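Long-range contacts in YohF (Salmonella typhimurium, PDB 6WON), which probably acts as an oxidoreductase of the short-chain dehydrogenase/reductase family, and is named an acetoin dehydrogenase: residues A72-I77 / A121-R126; G91-S96 / T147-A152; Q108-D113 / T156-A161; N139-H144 / H160-L165; V180-P185 / G236-V241. All coordinates share one frame; numbering follows the deposited sequence.

Interaction 1 (A72-I77 / A121-R126)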
# COMPACT_ATOMS: atom_id res chain seq x y z
N ALA B 72 -5.15 1.73 -35.19
CA ALA B 72 -6.50 2.28 -35.27
C ALA B 72 -6.69 3.48 -34.34
O ALA B 72 -7.52 4.36 -34.60
CB ALA B 72 -7.52 1.18 -34.95
N ILE B 73 -5.92 3.55 -33.25
CA ILE B 73 -5.97 4.74 -32.40
C ILE B 73 -5.46 5.96 -33.16
O ILE B 73 -6.04 7.05 -33.08
CB ILE B 73 -5.16 4.50 -31.12
CG1 ILE B 73 -5.77 3.34 -30.32
CG2 ILE B 73 -5.13 5.78 -30.28
CD1 ILE B 73 -7.12 3.64 -29.72
N GLU B 74 -4.36 5.80 -33.90
CA GLU B 74 -3.83 6.91 -34.69
C GLU B 74 -4.82 7.35 -35.76
O GLU B 74 -4.95 8.55 -36.04
CB GLU B 74 -2.48 6.52 -35.31
CG GLU B 74 -1.92 7.53 -36.29
CD GLU B 74 -1.51 8.84 -35.63
OE1 GLU B 74 -1.34 8.87 -34.39
OE2 GLU B 74 -1.35 9.85 -36.36
N HIS B 75 -5.54 6.39 -36.36
CA HIS B 75 -6.52 6.76 -37.38
C HIS B 75 -7.70 7.53 -36.77
O HIS B 75 -8.19 8.50 -37.36
CB HIS B 75 -7.03 5.52 -38.11
CG HIS B 75 -5.94 4.74 -38.78
ND1 HIS B 75 -5.08 5.30 -39.69
CD2 HIS B 75 -5.58 3.44 -38.66
CE1 HIS B 75 -4.23 4.38 -40.11
NE2 HIS B 75 -4.51 3.24 -39.51
N LEU B 76 -8.17 7.09 -35.60
CA LEU B 76 -9.25 7.79 -34.92
C LEU B 76 -8.84 9.21 -34.56
O LEU B 76 -9.57 10.17 -34.82
CB LEU B 76 -9.67 7.01 -33.67
CG LEU B 76 -10.93 7.44 -32.92
CD1 LEU B 76 -12.12 7.56 -33.87
CD2 LEU B 76 -11.24 6.44 -31.79
N ILE B 77 -7.65 9.37 -33.96
CA ILE B 77 -7.13 10.70 -33.66
C ILE B 77 -7.15 11.57 -34.91
O ILE B 77 -7.61 12.72 -34.88
CB ILE B 77 -5.71 10.59 -33.07
CG1 ILE B 77 -5.74 9.83 -31.74
CG2 ILE B 77 -5.11 11.98 -32.88
CD1 ILE B 77 -4.36 9.51 -31.19
N ALA B 121 -1.47 4.36 -25.19
CA ALA B 121 -1.00 5.49 -24.40
C ALA B 121 0.12 6.25 -25.11
O ALA B 121 0.14 7.49 -25.11
CB ALA B 121 -0.55 5.01 -23.02
N GLN B 122 1.07 5.53 -25.71
CA GLN B 122 2.16 6.17 -26.43
C GLN B 122 1.62 7.06 -27.54
O GLN B 122 2.01 8.23 -27.68
CB GLN B 122 3.09 5.12 -27.05
CG GLN B 122 4.15 4.54 -26.15
CD GLN B 122 5.09 3.63 -26.92
OE1 GLN B 122 4.65 2.75 -27.66
NE2 GLN B 122 6.40 3.84 -26.76
N ILE B 123 0.72 6.51 -28.34
CA ILE B 123 0.19 7.24 -29.49
C ILE B 123 -0.53 8.49 -29.03
O ILE B 123 -0.33 9.58 -29.58
CB ILE B 123 -0.72 6.32 -30.32
CG1 ILE B 123 0.14 5.26 -31.03
CG2 ILE B 123 -1.55 7.14 -31.30
CD1 ILE B 123 -0.66 4.10 -31.58
N ALA B 124 -1.38 8.37 -28.00
CA ALA B 124 -2.12 9.54 -27.54
C ALA B 124 -1.17 10.57 -26.93
O ALA B 124 -1.32 11.77 -27.17
CB ALA B 124 -3.19 9.13 -26.52
N ALA B 125 -0.17 10.11 -26.18
CA ALA B 125 0.76 11.03 -25.52
C ALA B 125 1.59 11.80 -26.55
O ALA B 125 1.86 13.00 -26.37
CB ALA B 125 1.65 10.26 -24.55
N ARG B 126 1.99 11.14 -27.64
CA ARG B 126 2.71 11.84 -28.71
C ARG B 126 1.89 12.99 -29.26
O ARG B 126 2.43 14.07 -29.53
CB ARG B 126 3.08 10.87 -29.84
CG ARG B 126 4.33 10.04 -29.58
CD ARG B 126 4.37 8.79 -30.47
NE ARG B 126 5.30 7.78 -29.98
CZ ARG B 126 5.24 6.48 -30.27
NH1 ARG B 126 4.28 6.00 -31.05
NH2 ARG B 126 6.15 5.65 -29.76
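Ile123 pushes its CG2 methyl toward helix 71-80, where Ile73, Glu74 and Ile77 gather round it. The two helical segments run nearly side by side in the same direction, their axes 9.6 Å apart at closest approach and inclined at 29°, and the closest pair of CA atoms is that of Glu74 and Ile123, 6.6 Å apart.

The apolar part is methyl against methyl. With chi1 at -70°, CG1 of Ile123 lies beside its own backbone N, and the CG2 branch, anti to that N, is the one that reaches across. It meets CG2 of Ile73 at 4.0 Å, whereas the CG1-CD1 arm of Ile73 is folded off in another direction. Ile77 instead uses its tip: chi2 is extended, which carries CD1 to 3.7 Å from Ile123 CG2 and to 4.3 Å from CA of Ala124. Alanine suits that place, because its small side chain lets the isoleucine tip approach the helix backbone.

The polar part belongs to Glu74. Its chain, bent at chi2, lays OE1 3.5 Å from the same Ile123 CG2, a van der Waals contact and not a bond. The carboxylate takes its hydrogen bonds from side chains beside the contact, OE1 from His127 NE2 and OE2 from Gln78 NE2. On another side of helix 103-131, Gln122 and Arg126 bond to backbone oxygens of a second subunit.

Adhesion between these segments is therefore chiefly by dispersion and exclusion of water, with isoleucine methyls making most of the touches, while the glutamate bordering them directs its polarity to His127 and Gln78.

Interaction 2 (G91-S96 / T147-A152)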
# COMPACT_ATOMS: atom_id res chain seq x y z
N GLY B 91 -10.59 -4.63 -20.94
CA GLY B 91 -11.28 -5.75 -21.55
C GLY B 91 -11.77 -6.75 -20.51
O GLY B 91 -11.69 -6.54 -19.30
N ALA B 92 -12.29 -7.87 -21.01
CA ALA B 92 -12.88 -8.86 -20.13
C ALA B 92 -11.81 -9.62 -19.34
O ALA B 92 -10.69 -9.85 -19.81
CB ALA B 92 -13.73 -9.84 -20.94
N MET B 93 -12.18 -10.01 -18.12
CA MET B 93 -11.31 -10.82 -17.28
C MET B 93 -11.24 -12.27 -17.77
O MET B 93 -12.23 -12.82 -18.26
CB MET B 93 -11.81 -10.76 -15.83
CG MET B 93 -10.96 -11.53 -14.85
SD MET B 93 -11.55 -13.23 -14.71
CE MET B 93 -13.23 -12.96 -14.14
N THR B 94 -10.04 -12.89 -17.62
CA THR B 94 -9.80 -14.29 -17.96
C THR B 94 -9.25 -15.05 -16.76
O THR B 94 -8.43 -14.53 -15.99
CB THR B 94 -8.84 -14.45 -19.17
OG1 THR B 94 -9.38 -13.77 -20.30
CG2 THR B 94 -8.71 -15.91 -19.57
N LYS B 95 -9.72 -16.29 -16.60
CA LYS B 95 -9.36 -17.15 -15.48
C LYS B 95 -8.64 -18.38 -15.99
O LYS B 95 -8.94 -18.89 -17.08
CB LYS B 95 -10.59 -17.57 -14.66
CG LYS B 95 -11.03 -16.50 -13.68
CD LYS B 95 -12.07 -16.98 -12.69
CE LYS B 95 -12.52 -15.83 -11.80
NZ LYS B 95 -13.59 -16.23 -10.84
N SER B 96 -7.71 -18.87 -15.17
CA SER B 96 -6.84 -19.99 -15.50
C SER B 96 -5.97 -20.32 -14.30
O SER B 96 -5.26 -19.44 -13.79
CB SER B 96 -5.97 -19.65 -16.72
OG SER B 96 -5.54 -20.81 -17.39
N THR B 147 -4.74 -6.51 -5.20
CA THR B 147 -4.98 -7.72 -4.43
C THR B 147 -5.33 -8.82 -5.42
O THR B 147 -5.90 -8.53 -6.48
CB THR B 147 -6.11 -7.49 -3.39
OG1 THR B 147 -6.32 -8.68 -2.60
CG2 THR B 147 -7.43 -7.09 -4.08
N PRO B 148 -4.94 -10.07 -5.15
CA PRO B 148 -5.05 -11.10 -6.20
C PRO B 148 -6.49 -11.55 -6.41
O PRO B 148 -7.32 -11.51 -5.50
CB PRO B 148 -4.20 -12.25 -5.65
CG PRO B 148 -4.28 -12.08 -4.14
CD PRO B 148 -4.31 -10.58 -3.92
N LEU B 149 -6.77 -11.96 -7.64
CA LEU B 149 -8.03 -12.63 -7.95
C LEU B 149 -7.76 -14.11 -8.11
O LEU B 149 -7.02 -14.50 -9.03
CB LEU B 149 -8.64 -12.06 -9.24
CG LEU B 149 -9.89 -12.74 -9.81
CD1 LEU B 149 -11.08 -12.69 -8.84
CD2 LEU B 149 -10.27 -12.10 -11.15
N PRO B 150 -8.31 -14.97 -7.25
CA PRO B 150 -7.99 -16.40 -7.34
C PRO B 150 -8.34 -16.96 -8.72
O PRO B 150 -9.33 -16.56 -9.34
CB PRO B 150 -8.84 -17.03 -6.23
CG PRO B 150 -9.76 -15.96 -5.72
CD PRO B 150 -9.14 -14.64 -6.08
N GLN B 151 -7.47 -17.85 -9.21
CA GLN B 151 -7.54 -18.47 -10.52
C GLN B 151 -7.27 -17.50 -11.66
O GLN B 151 -7.52 -17.84 -12.82
CB GLN B 151 -8.89 -19.16 -10.78
CG GLN B 151 -9.28 -20.17 -9.74
CD GLN B 151 -8.27 -21.28 -9.64
OE1 GLN B 151 -8.18 -22.14 -10.52
NE2 GLN B 151 -7.49 -21.27 -8.56
N ALA B 152 -6.80 -16.30 -11.37
CA ALA B 152 -6.59 -15.29 -12.40
C ALA B 152 -5.25 -14.61 -12.20
O ALA B 152 -5.15 -13.38 -12.13
CB ALA B 152 -7.74 -14.28 -12.41
O HOH W 1 -11.91 -16.07 -8.74
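Lys95 and Ser96 pass alongside Gln151 and Ala152, the CA atoms of Lys95 and Ala152 only 4.5 Å apart, and Ser96 N donates to Gln151 O in a short, nearly straight bond of 2.6 Å (175° at the hydrogen). That acceptor belongs to a type II beta turn from Leu149 to Ala152, closed by its own bond from Ala152 N to Leu149 O. Pro150 suits the second position of such a turn, since its ring already favours the backbone angles required there, and Gln151 takes the positive phi (69°) of the third. Ala152 then serves as the N-cap residue of helix 153-173.

Among the side chains, Met93 and Leu149 meet tip to tip, with CG of Met93 3.8 Å from CD2 of Leu149. The methionine chain bends at chi2 and chi3, which also brings its SD close to that methyl. Both residues touch Tyr155 at the start of the following helix. The small Ala152 fits against the other loop, its CB 3.7 Å from Thr94 O and lying near CG of Lys95. Lys95 itself runs extended beyond CG across the turn, and a water bridges its tip to the backbone: the water accepts from Lys95 NZ at 2.7 Å and donates to Pro150 O at 2.7 Å. Ser96 OG is bonded to Gln105, and Leu149 also packs on Gln251 of a third subunit.

The loops that follow strands 85-88 and 135-140 are thus joined by one direct backbone bond and one water bridge, with a modest apolar touch beside Tyr155; both polar links end on carbonyls of the turn.

Interaction 3 (Q108-D113 / T156-A161); sequences QIFTVD and TAAKHA
Phe110 and Ala158 meet where helices 103-131 and 153-173 lie together, the pair that in short-chain dehydrogenases commonly builds a four-helix bundle with a second subunit. Here too Phe110 and Ala161 pack on their own counterparts in the second subunit. The segment axes approach to 9.2 Å and are inclined at 33°, a closeness allowed by the alanines of the second helix.

CB of Ala158 stands almost exactly over the centre of the Phe110 ring, 4.0 Å from its centroid and 3° off the normal, a CH-pi contact. The tip of the ring, CZ, reaches Ala157 CB at 3.6 Å. On another flank, Ala158 CB touches CB of Asp113 at 3.8 Å. Within the second helix, ND1 of His160 bonds back to Thr156 O at 2.9 Å, from above the carbonyl plane; that oxygen already accepts the helical bond from His160 N.

A water spans the helices, donating to Asp113 O and accepting from Lys159 NZ, each at 2.8 Å. That carbonyl lies at the pi-type turn of residues 111-113. Lys159, the lysine of the YxxxK pattern that Tyr155 begins, also donates to Thr141 O.

The chemistry is thus divided: an alanine-aromatic seam holds the helices close, and beside it a water joins lysine to a backbone carbonyl, consistent with the proton-relay arrangement described in relatives.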
# COMPACT_ATOMS: atom_id res chain seq x y z
N GLN B 108 -1.40 -13.94 -24.05
CA GLN B 108 -2.63 -13.35 -24.58
C GLN B 108 -3.24 -12.36 -23.58
O GLN B 108 -3.65 -11.26 -23.96
CB GLN B 108 -3.62 -14.45 -24.94
CG GLN B 108 -4.91 -13.96 -25.55
CD GLN B 108 -6.07 -13.98 -24.56
OE1 GLN B 108 -6.71 -12.96 -24.31
NE2 GLN B 108 -6.34 -15.16 -23.99
N ILE B 109 -3.27 -12.72 -22.29
CA ILE B 109 -3.84 -11.83 -21.29
C ILE B 109 -3.00 -10.56 -21.15
O ILE B 109 -3.53 -9.44 -21.08
CB ILE B 109 -3.99 -12.57 -19.95
CG1 ILE B 109 -5.12 -13.61 -20.07
CG2 ILE B 109 -4.26 -11.60 -18.81
CD1 ILE B 109 -4.90 -14.87 -19.23
N PHE B 110 -1.67 -10.69 -21.14
CA PHE B 110 -0.83 -9.49 -21.08
C PHE B 110 -1.01 -8.63 -22.33
O PHE B 110 -1.00 -7.40 -22.24
CB PHE B 110 0.63 -9.86 -20.88
CG PHE B 110 1.02 -9.97 -19.42
CD1 PHE B 110 0.68 -11.09 -18.69
CD2 PHE B 110 1.70 -8.95 -18.80
CE1 PHE B 110 1.02 -11.19 -17.33
CE2 PHE B 110 2.06 -9.04 -17.45
CZ PHE B 110 1.71 -10.16 -16.72
N THR B 111 -1.20 -9.27 -23.48
CA THR B 111 -1.39 -8.54 -24.73
C THR B 111 -2.59 -7.59 -24.64
O THR B 111 -2.46 -6.39 -24.92
CB THR B 111 -1.56 -9.53 -25.88
OG1 THR B 111 -0.33 -10.25 -26.05
CG2 THR B 111 -1.93 -8.82 -27.22
N VAL B 112 -3.74 -8.10 -24.19
CA VAL B 112 -4.95 -7.29 -24.16
C VAL B 112 -5.01 -6.38 -22.93
O VAL B 112 -5.62 -5.30 -22.98
CB VAL B 112 -6.20 -8.19 -24.24
CG1 VAL B 112 -6.27 -8.90 -25.58
CG2 VAL B 112 -6.21 -9.18 -23.10
N ASP B 113 -4.38 -6.77 -21.82
CA ASP B 113 -4.61 -6.06 -20.57
C ASP B 113 -3.51 -5.08 -20.19
O ASP B 113 -3.72 -4.27 -19.28
CB ASP B 113 -4.83 -7.05 -19.43
CG ASP B 113 -6.15 -7.78 -19.55
OD1 ASP B 113 -7.01 -7.34 -20.35
OD2 ASP B 113 -6.35 -8.79 -18.86
N THR B 156 -4.24 -10.71 -12.75
CA THR B 156 -3.73 -9.93 -11.62
C THR B 156 -2.38 -9.31 -11.95
O THR B 156 -2.14 -8.13 -11.69
CB THR B 156 -3.60 -10.82 -10.39
OG1 THR B 156 -4.89 -11.35 -10.04
CG2 THR B 156 -2.97 -10.05 -9.22
N ALA B 157 -1.47 -10.10 -12.53
CA ALA B 157 -0.15 -9.59 -12.84
C ALA B 157 -0.22 -8.48 -13.87
O ALA B 157 0.50 -7.48 -13.77
CB ALA B 157 0.76 -10.72 -13.33
N ALA B 158 -1.09 -8.63 -14.87
CA ALA B 158 -1.21 -7.60 -15.89
C ALA B 158 -1.84 -6.32 -15.33
O ALA B 158 -1.45 -5.21 -15.73
CB ALA B 158 -2.02 -8.12 -17.07
N LYS B 159 -2.81 -6.44 -14.43
CA LYS B 159 -3.37 -5.24 -13.79
C LYS B 159 -2.33 -4.55 -12.93
O LYS B 159 -2.23 -3.31 -12.95
CB LYS B 159 -4.60 -5.60 -12.96
CG LYS B 159 -5.84 -5.95 -13.79
CD LYS B 159 -6.39 -4.75 -14.54
CE LYS B 159 -7.51 -5.17 -15.51
NZ LYS B 159 -8.11 -3.97 -16.16
N HIS B 160 -1.54 -5.33 -12.18
CA HIS B 160 -0.40 -4.77 -11.44
C HIS B 160 0.56 -4.06 -12.37
O HIS B 160 1.03 -2.96 -12.07
CB HIS B 160 0.34 -5.88 -10.69
CG HIS B 160 -0.25 -6.22 -9.35
ND1 HIS B 160 -1.49 -6.79 -9.20
CD2 HIS B 160 0.25 -6.07 -8.09
CE1 HIS B 160 -1.74 -6.98 -7.92
NE2 HIS B 160 -0.70 -6.55 -7.23
N ALA B 161 0.89 -4.71 -13.50
CA ALA B 161 1.73 -4.08 -14.52
C ALA B 161 1.16 -2.73 -14.95
O ALA B 161 1.89 -1.74 -15.04
CB ALA B 161 1.86 -4.99 -15.74
O HOH W 2 -6.35 -3.79 -18.32

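Interaction 4 (N139-H144 / H160-L165)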
# COMPACT_ATOMS: atom_id res chain seq x y z
N ASN B 139 -6.16 5.10 -16.95
CA ASN B 139 -6.06 3.67 -17.20
C ASN B 139 -7.06 2.97 -16.29
O ASN B 139 -6.97 3.08 -15.06
CB ASN B 139 -4.64 3.16 -16.93
CG ASN B 139 -3.61 3.74 -17.89
OD1 ASN B 139 -3.86 3.82 -19.10
ND2 ASN B 139 -2.44 4.13 -17.36
N ILE B 140 -8.04 2.29 -16.89
CA ILE B 140 -8.97 1.50 -16.09
C ILE B 140 -8.25 0.22 -15.70
O ILE B 140 -7.95 -0.62 -16.55
CB ILE B 140 -10.26 1.19 -16.86
CG1 ILE B 140 -10.88 2.47 -17.43
CG2 ILE B 140 -11.26 0.50 -15.92
CD1 ILE B 140 -11.37 3.43 -16.37
N THR B 141 -7.95 0.07 -14.41
CA THR B 141 -7.35 -1.18 -13.97
C THR B 141 -8.40 -2.04 -13.27
O THR B 141 -9.35 -2.49 -13.92
CB THR B 141 -6.13 -0.91 -13.08
OG1 THR B 141 -6.54 -0.22 -11.90
CG2 THR B 141 -5.12 -0.03 -13.84
N SER B 142 -8.26 -2.25 -11.96
CA SER B 142 -9.15 -3.12 -11.20
C SER B 142 -8.66 -3.12 -9.76
O SER B 142 -7.51 -2.74 -9.50
CB SER B 142 -9.16 -4.55 -11.76
OG SER B 142 -9.44 -5.51 -10.76
N VAL B 143 -9.52 -3.54 -8.83
CA VAL B 143 -8.99 -3.80 -7.49
C VAL B 143 -7.85 -4.80 -7.55
O VAL B 143 -6.97 -4.79 -6.68
CB VAL B 143 -10.07 -4.31 -6.52
CG1 VAL B 143 -11.03 -3.20 -6.19
CG2 VAL B 143 -10.80 -5.56 -7.09
N HIS B 144 -7.80 -5.62 -8.61
CA HIS B 144 -6.74 -6.61 -8.72
C HIS B 144 -5.43 -6.04 -9.25
O HIS B 144 -4.47 -6.80 -9.46
CB HIS B 144 -7.26 -7.77 -9.55
CG HIS B 144 -8.51 -8.36 -8.98
ND1 HIS B 144 -8.52 -8.97 -7.74
CD2 HIS B 144 -9.79 -8.37 -9.42
CE1 HIS B 144 -9.76 -9.37 -7.47
NE2 HIS B 144 -10.54 -9.02 -8.48
N HIS B 160 -1.54 -5.33 -12.18
CA HIS B 160 -0.40 -4.77 -11.44
C HIS B 160 0.56 -4.06 -12.37
O HIS B 160 1.03 -2.96 -12.07
CB HIS B 160 0.34 -5.88 -10.69
CG HIS B 160 -0.25 -6.22 -9.35
ND1 HIS B 160 -1.49 -6.79 -9.20
CD2 HIS B 160 0.25 -6.07 -8.09
CE1 HIS B 160 -1.74 -6.98 -7.92
NE2 HIS B 160 -0.70 -6.55 -7.23
N ALA B 161 0.89 -4.71 -13.50
CA ALA B 161 1.73 -4.08 -14.52
C ALA B 161 1.16 -2.73 -14.95
O ALA B 161 1.89 -1.74 -15.04
CB ALA B 161 1.86 -4.99 -15.74
N LEU B 162 -0.14 -2.69 -15.24
CA LEU B 162 -0.72 -1.44 -15.72
C LEU B 162 -0.67 -0.38 -14.63
O LEU B 162 -0.51 0.82 -14.93
CB LEU B 162 -2.15 -1.67 -16.22
CG LEU B 162 -2.88 -0.50 -16.90
CD1 LEU B 162 -1.98 0.27 -17.85
CD2 LEU B 162 -4.12 -1.00 -17.63
N GLY B 163 -0.78 -0.79 -13.37
CA GLY B 163 -0.61 0.16 -12.28
C GLY B 163 0.79 0.74 -12.24
O GLY B 163 0.97 1.95 -12.07
N GLY B 164 1.81 -0.10 -12.43
CA GLY B 164 3.18 0.40 -12.48
C GLY B 164 3.39 1.37 -13.63
O GLY B 164 4.02 2.42 -13.47
N LEU B 165 2.88 1.02 -14.81
CA LEU B 165 3.01 1.90 -15.97
C LEU B 165 2.34 3.24 -15.71
O LEU B 165 2.86 4.30 -16.10
CB LEU B 165 2.42 1.22 -17.20
CG LEU B 165 2.35 2.08 -18.46
CD1 LEU B 165 3.76 2.44 -18.96
CD2 LEU B 165 1.53 1.36 -19.53
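Leu162 turns its side chain from helix 153-173 onto the end of strand 135-140 and the residue after it, where Asn139, Ile140 and Thr141 receive it. Its CG is anti to the backbone N (chi1 -174°), which carries the branch point out over the strand. CB comes first, 4.1 Å from CG2 of Thr141. One bond further, CG sits between two residues that both point toward the helix: it is 3.8 Å from Thr141 CG2 and 4.1 Å from Asn139 CB. There the chain forks. CD1 lies against the amide of Asn139, 3.8 Å from its CG, and CD2 lies 4.0 Å from both Ile140 O and Thr141 CG2. A branched leucine suits this site because its two methyls spread over Asn139 on one branch and Ile140 and Thr141 on the other.

The polar side chains it touches have partners of their own. Asn139 accepts at OD1 from Asn88 ND2 and donates through ND2 to Thr166 OG1. Thr141 places OG1 in the crowded position between N and carbonyl carbon (chi1 63°), where it is hydrogen-bonded to Glu145 OE1, and thereby leaves CG2 for the leucine. Farther along, His144 O stands at the edge of the His160 ring, near its plane and 3.0 Å from ND1, which bonds to Thr156 O.

The contact lies inside the beta-alpha-beta crossover formed by strand 135-140, helix 153-173 and strand 178-185. Asn139 and Thr141 are backbone-bonded to the last of these, Val114 and Ala117 of helix 103-131 pack against Leu162, and beyond the helix His160 and Ala161 meet a second subunit.

Interaction 5 (V180-P185 / G236-V241); sequences VNAVAP and GQSLIV
Ala182 and Ala184 join Leu239 in a regular parallel pairing: Leu239 N donates to Ala182 O at 2.8 Å, and Leu239 O accepts from Ala184 N at 2.9 Å. Ala182 N to Gln237 O and Val241 N to Ala184 O continue the pattern either way. CA-H...O contacts fill in between, among them Val183 CA to Leu239 O at 3.4 Å.

At the start, Gly236 N reaches Val180 O at 2.7 Å; Gly236 has a positive phi of 79°, which glycine adopts easily. An asparagine side chain bonds next: with CG beside its own backbone N, Asn181 brings OD1 to 3.0 Å from Gln237 N, as its ND2 donates to Thr234 O.

This is the edge of the Rossmann-type sheet within the chain, strand 238-241 being outermost. On one face Ala184 CB packs on Ile240 CG1 at 3.8 Å, and the small alanines let Thr141 and Ser238, whose OG bonds to Glu145 and His146, pack close to the strand. On the other, CG1 of Val183 meets CG2 of Val241 at 4.4 Å.

Farther out, helix 216-226 covers that second face, Leu222 resting on Leu239 and Ile219 on Val241. Leu239 also packs against Leu239 of a fourth subunit.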
# COMPACT_ATOMS: atom_id res chain seq x y z
N VAL B 180 -1.77 11.51 -15.35
CA VAL B 180 -2.03 10.09 -15.62
C VAL B 180 -2.43 9.40 -14.33
O VAL B 180 -1.66 9.39 -13.36
CB VAL B 180 -0.80 9.40 -16.24
CG1 VAL B 180 -1.15 7.96 -16.63
CG2 VAL B 180 -0.33 10.19 -17.45
N ASN B 181 -3.61 8.81 -14.32
CA ASN B 181 -4.10 8.11 -13.14
C ASN B 181 -4.75 6.81 -13.56
O ASN B 181 -5.14 6.62 -14.72
CB ASN B 181 -5.12 8.96 -12.38
CG ASN B 181 -4.51 10.23 -11.81
OD1 ASN B 181 -3.84 10.19 -10.78
ND2 ASN B 181 -4.76 11.36 -12.47
N ALA B 182 -4.87 5.90 -12.59
CA ALA B 182 -5.68 4.70 -12.73
C ALA B 182 -6.97 4.85 -11.94
O ALA B 182 -6.97 5.38 -10.82
CB ALA B 182 -4.91 3.46 -12.25
N VAL B 183 -8.07 4.38 -12.52
CA VAL B 183 -9.31 4.10 -11.79
C VAL B 183 -9.45 2.59 -11.71
O VAL B 183 -9.39 1.91 -12.74
CB VAL B 183 -10.54 4.73 -12.46
CG1 VAL B 183 -11.81 4.33 -11.71
CG2 VAL B 183 -10.40 6.24 -12.49
N ALA B 184 -9.67 2.07 -10.50
CA ALA B 184 -9.56 0.64 -10.20
C ALA B 184 -10.92 0.14 -9.75
O ALA B 184 -11.26 0.22 -8.55
CB ALA B 184 -8.50 0.41 -9.11
N PRO B 185 -11.76 -0.35 -10.67
CA PRO B 185 -13.11 -0.76 -10.27
C PRO B 185 -13.10 -2.05 -9.46
O PRO B 185 -12.24 -2.92 -9.64
CB PRO B 185 -13.84 -0.96 -11.61
CG PRO B 185 -13.01 -0.20 -12.63
CD PRO B 185 -11.59 -0.40 -12.13
N GLY B 236 -0.70 10.25 -10.96
CA GLY B 236 0.06 9.12 -10.46
C GLY B 236 -0.66 8.21 -9.49
O GLY B 236 -0.02 7.35 -8.88
N GLN B 237 -1.97 8.36 -9.33
CA GLN B 237 -2.71 7.66 -8.29
C GLN B 237 -3.57 6.54 -8.86
O GLN B 237 -3.93 6.55 -10.04
CB GLN B 237 -3.58 8.65 -7.50
CG GLN B 237 -2.75 9.43 -6.49
CD GLN B 237 -2.02 8.48 -5.55
OE1 GLN B 237 -2.64 7.59 -4.96
NE2 GLN B 237 -0.70 8.63 -5.43
N SER B 238 -3.91 5.58 -7.99
CA SER B 238 -4.85 4.51 -8.31
C SER B 238 -6.08 4.71 -7.43
O SER B 238 -6.04 4.46 -6.22
CB SER B 238 -4.23 3.13 -8.08
OG SER B 238 -5.08 2.09 -8.53
N LEU B 239 -7.18 5.19 -8.04
CA LEU B 239 -8.37 5.58 -7.29
C LEU B 239 -9.36 4.42 -7.36
O LEU B 239 -9.86 4.08 -8.43
CB LEU B 239 -8.97 6.87 -7.86
CG LEU B 239 -8.04 8.09 -8.00
CD1 LEU B 239 -8.85 9.37 -8.19
CD2 LEU B 239 -7.15 8.23 -6.77
N ILE B 240 -9.62 3.81 -6.21
CA ILE B 240 -10.34 2.54 -6.16
C ILE B 240 -11.81 2.79 -5.88
O ILE B 240 -12.16 3.45 -4.89
CB ILE B 240 -9.72 1.62 -5.09
CG1 ILE B 240 -8.27 1.29 -5.45
CG2 ILE B 240 -10.57 0.36 -4.91
CD1 ILE B 240 -7.53 0.54 -4.32
N VAL B 241 -12.66 2.27 -6.74
CA VAL B 241 -14.11 2.43 -6.65
C VAL B 241 -14.67 1.01 -6.53
O VAL B 241 -14.87 0.33 -7.53
CB VAL B 241 -14.70 3.17 -7.85
CG1 VAL B 241 -16.22 3.25 -7.75
CG2 VAL B 241 -14.09 4.57 -7.99

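Along the chain the segments of interactions 1, 2 and 3 alternate, interactions 3 and 4 end on the same part of helix 153-173, and interaction 5 follows all of them. Interactions 1 and 3 both use helix 103-131, yet their centres are about 20 Å apart; those of interactions 1 and 2, about 28 Å apart, lie on opposite sides of the chain's centre. Interactions 2, 3, 4 and 5 form a touching series, successive centres 8 to 10 Å apart, leading from loops through paired helices to the parallel sheet. Interactions 1 to 4 touch the second subunit, interaction 2 also a third and interaction 5 a fourth, so the same Rossmann-type framework supports the tetramer.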